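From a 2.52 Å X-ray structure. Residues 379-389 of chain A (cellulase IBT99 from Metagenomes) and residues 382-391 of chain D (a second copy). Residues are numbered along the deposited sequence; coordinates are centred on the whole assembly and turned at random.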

# COMPACT_ATOMS: atom_id res chain seq x y z
N PRO A 379 14.65 5.85 2.59
CA PRO A 379 14.40 7.29 2.43
C PRO A 379 14.12 7.67 0.98
O PRO A 379 14.25 6.87 0.05
CB PRO A 379 15.68 7.94 2.95
CG PRO A 379 16.70 6.85 2.97
CD PRO A 379 15.96 5.58 3.20
N ARG A 380 13.74 8.94 0.80
CA ARG A 380 13.19 9.39 -0.48
C ARG A 380 14.23 9.36 -1.59
O ARG A 380 13.92 8.95 -2.72
CB ARG A 380 12.59 10.79 -0.33
CG ARG A 380 12.25 11.46 -1.65
CD ARG A 380 11.67 12.86 -1.44
NE ARG A 380 10.23 12.84 -1.21
CZ ARG A 380 9.66 12.91 -0.01
NH1 ARG A 380 10.41 13.00 1.08
NH2 ARG A 380 8.34 12.88 0.09
N PHE A 381 15.45 9.81 -1.31
CA PHE A 381 16.47 9.91 -2.36
C PHE A 381 16.78 8.56 -2.98
O PHE A 381 17.09 8.48 -4.18
CB PHE A 381 17.75 10.54 -1.80
CG PHE A 381 18.91 10.49 -2.75
CD1 PHE A 381 18.89 11.22 -3.93
CD2 PHE A 381 20.02 9.71 -2.48
CE1 PHE A 381 19.95 11.17 -4.81
CE2 PHE A 381 21.08 9.66 -3.35
CZ PHE A 381 21.05 10.39 -4.52
N TYR A 382 16.69 7.48 -2.20
CA TYR A 382 16.99 6.15 -2.72
C TYR A 382 15.75 5.45 -3.26
O TYR A 382 15.89 4.51 -4.06
CB TYR A 382 17.64 5.31 -1.62
CG TYR A 382 18.81 6.02 -0.98
CD1 TYR A 382 20.07 5.96 -1.54
CD2 TYR A 382 18.64 6.76 0.18
CE1 TYR A 382 21.14 6.62 -0.96
CE2 TYR A 382 19.70 7.42 0.77
CZ TYR A 382 20.95 7.34 0.19
OH TYR A 382 22.01 8.00 0.77
N LYS A 383 14.56 5.88 -2.85
CA LYS A 383 13.34 5.37 -3.47
C LYS A 383 13.21 5.86 -4.91
O LYS A 383 12.95 5.07 -5.83
CB LYS A 383 12.12 5.79 -2.65
CG LYS A 383 10.79 5.54 -3.35
CD LYS A 383 9.63 6.15 -2.57
CE LYS A 383 8.33 6.06 -3.35
NZ LYS A 383 7.93 4.65 -3.63
N GLY A 384 13.40 7.17 -5.12
CA GLY A 384 13.25 7.72 -6.46
C GLY A 384 14.25 7.18 -7.46
O GLY A 384 13.93 7.04 -8.64
N LEU A 385 15.47 6.87 -7.00
CA LEU A 385 16.46 6.28 -7.89
C LEU A 385 16.09 4.86 -8.27
O LEU A 385 16.23 4.46 -9.43
CB LEU A 385 17.84 6.32 -7.23
CG LEU A 385 18.54 7.68 -7.18
CD1 LEU A 385 19.81 7.60 -6.35
CD2 LEU A 385 18.85 8.17 -8.58
N ILE A 386 15.60 4.07 -7.31
CA ILE A 386 15.20 2.70 -7.60
C ILE A 386 13.91 2.67 -8.41
O ILE A 386 13.73 1.81 -9.28
CB ILE A 386 15.08 1.89 -6.29
CG1 ILE A 386 16.44 1.81 -5.59
CG2 ILE A 386 14.55 0.49 -6.57
CD1 ILE A 386 16.40 1.11 -4.25
N GLU A 387 12.99 3.61 -8.15
CA GLU A 387 11.74 3.65 -8.91
C GLU A 387 12.00 3.89 -10.39
O GLU A 387 11.29 3.34 -11.24
CB GLU A 387 10.82 4.73 -8.34
CG GLU A 387 10.15 4.37 -7.02
CD GLU A 387 9.03 3.35 -7.17
OE1 GLU A 387 8.72 2.97 -8.32
OE2 GLU A 387 8.47 2.94 -6.14
N GLN A 388 13.00 4.71 -10.72
CA GLN A 388 13.30 4.98 -12.12
C GLN A 388 13.88 3.75 -12.80
O GLN A 388 13.45 3.38 -13.90
CB GLN A 388 14.27 6.16 -12.23
CG GLN A 388 14.66 6.51 -13.66
CD GLN A 388 15.58 7.70 -13.74
OE1 GLN A 388 15.97 8.27 -12.72
NE2 GLN A 388 15.95 8.08 -14.96
N GLN A 389 14.85 3.10 -12.16
CA GLN A 389 15.46 1.91 -12.76
C GLN A 389 14.49 0.74 -12.81
O GLN A 389 14.47 -0.01 -13.79
CB GLN A 389 16.72 1.53 -11.98
CG GLN A 389 18.02 1.89 -12.70
CD GLN A 389 18.30 1.00 -13.89
OE1 GLN A 389 18.04 1.38 -15.03
NE2 GLN A 389 18.83 -0.19 -13.63
N TYR D 382 4.72 5.99 -17.07
CA TYR D 382 4.34 7.27 -16.50
C TYR D 382 4.48 7.30 -14.98
O TYR D 382 4.64 8.38 -14.41
CB TYR D 382 2.90 7.60 -16.90
CG TYR D 382 2.68 7.46 -18.39
CD1 TYR D 382 2.92 8.52 -19.25
CD2 TYR D 382 2.24 6.26 -18.94
CE1 TYR D 382 2.73 8.40 -20.61
CE2 TYR D 382 2.05 6.13 -20.30
CZ TYR D 382 2.29 7.20 -21.13
OH TYR D 382 2.10 7.07 -22.49
N LYS D 383 4.45 6.13 -14.33
CA LYS D 383 4.76 6.08 -12.91
C LYS D 383 6.23 6.36 -12.66
O LYS D 383 6.58 7.14 -11.76
CB LYS D 383 4.37 4.71 -12.33
CG LYS D 383 4.93 4.45 -10.94
CD LYS D 383 4.61 3.03 -10.47
CE LYS D 383 5.36 2.69 -9.19
NZ LYS D 383 5.03 3.63 -8.09
N GLY D 384 7.12 5.76 -13.46
CA GLY D 384 8.54 5.94 -13.25
C GLY D 384 8.99 7.38 -13.44
O GLY D 384 9.83 7.89 -12.69
N LEU D 385 8.43 8.06 -14.44
CA LEU D 385 8.78 9.46 -14.66
C LEU D 385 8.25 10.35 -13.54
O LEU D 385 8.93 11.27 -13.09
CB LEU D 385 8.24 9.93 -16.01
CG LEU D 385 8.89 9.33 -17.26
CD1 LEU D 385 8.23 9.88 -18.52
CD2 LEU D 385 10.39 9.61 -17.27
N ILE D 386 7.03 10.07 -13.07
CA ILE D 386 6.45 10.88 -12.00
C ILE D 386 7.15 10.59 -10.67
O ILE D 386 7.42 11.50 -9.89
CB ILE D 386 4.93 10.65 -11.91
CG1 ILE D 386 4.24 11.22 -13.14
CG2 ILE D 386 4.37 11.26 -10.64
CD1 ILE D 386 2.74 10.98 -13.16
N GLU D 387 7.46 9.31 -10.41
CA GLU D 387 8.17 8.97 -9.18
C GLU D 387 9.52 9.66 -9.09
O GLU D 387 9.97 10.02 -8.00
CB GLU D 387 8.35 7.45 -9.08
CG GLU D 387 7.09 6.68 -8.70
CD GLU D 387 6.77 6.75 -7.22
OE1 GLU D 387 7.54 7.38 -6.47
OE2 GLU D 387 5.75 6.16 -6.81
N GLN D 388 10.18 9.86 -10.23
CA GLN D 388 11.47 10.55 -10.23
C GLN D 388 11.30 12.03 -9.94
O GLN D 388 12.02 12.60 -9.11
CB GLN D 388 12.17 10.34 -11.57
CG GLN D 388 13.52 11.04 -11.68
CD GLN D 388 14.18 10.84 -13.03
OE1 GLN D 388 13.57 10.30 -13.95
NE2 GLN D 388 15.43 11.27 -13.14
N GLN D 389 10.35 12.68 -10.61
CA GLN D 389 10.14 14.11 -10.40
C GLN D 389 9.54 14.39 -9.03
O GLN D 389 9.85 15.40 -8.40
CB GLN D 389 9.25 14.68 -11.51
CG GLN D 389 9.15 16.20 -11.51
CD GLN D 389 10.44 16.88 -11.90
OE1 GLN D 389 11.32 16.28 -12.52
NE2 GLN D 389 10.57 18.16 -11.54
N ASP D 390 8.67 13.49 -8.55
CA ASP D 390 8.09 13.68 -7.22
C ASP D 390 9.15 13.57 -6.14
O ASP D 390 9.17 14.37 -5.19
CB ASP D 390 6.97 12.66 -6.99
CG ASP D 390 6.25 12.88 -5.68
OD1 ASP D 390 5.55 13.91 -5.55
OD2 ASP D 390 6.38 12.03 -4.77
N ALA D 391 10.04 12.58 -6.25
CA ALA D 391 11.17 12.50 -5.34
C ALA D 391 12.11 13.69 -5.51
O ALA D 391 12.71 14.15 -4.53
CB ALA D 391 11.93 11.19 -5.55
O HOH W 1 4.81 4.99 -4.63
O HOH W 2 6.20 1.86 -5.80

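Two helices from separate copies of this cellulase illustrate a common principle of homodimer packing: where antiparallel helices meet about a local twofold, small residues set the spacing and charged residues pair across the centre. The axes here come within 8.3 Å, with their directions 160° apart.

Chain A enters its helix at Pro379(A), the N-cap residue, whose O receives the backbone N of Lys383(A) at 3.1 Å. One residue on, Arg380(A) points toward the partner and packs through its aliphatic stem, with CG 3.9 Å from CB of Ala391(D) and CD 3.5 Å from O of Ala391(D). Phe381(A) and Tyr382(A) make no contact with the partner stretch.

Lys383(A) leaves CA sideways, but its extended t, t, t chain with chi4 in p carries the amine to the interface. NZ of Lys383(A) donates to OE2 of Glu387(A) at 3.1 Å, a salt bridge one helical turn along, and forms a longer one, 4.0 Å, to OE1 of Glu387(D). Gly384(A) then lets the backbones close: its CA lies 5.0 Å from CA of Gln388(D) and 3.8 Å from CB of Ala391(D). A CB on Gly384(A) would stand only 2.6 Å from CB of Ala391(D), a clash.

At the centre, Glu387(A) packs CB to CB with Glu387(D) at 3.7 Å. OE2 of Glu387(A) and OE2 of Glu387(D) lie 4.3 Å apart, a repulsion offset by the lysines: OE1 of Glu387(A) reaches NZ of Lys383(D) in a long 3.8 Å salt bridge, and water 2 donates to OE2 of Glu387(A) at 2.5 Å while accepting from NZ of Lys383(D) at 3.1 Å.

Gln388(A) closes the contact, its OE1 3.1 Å from NE2 of Gln388(D). The angle is too poor for a hydrogen bond, and both buried amides find hydrogen-bonding partners elsewhere in the structure.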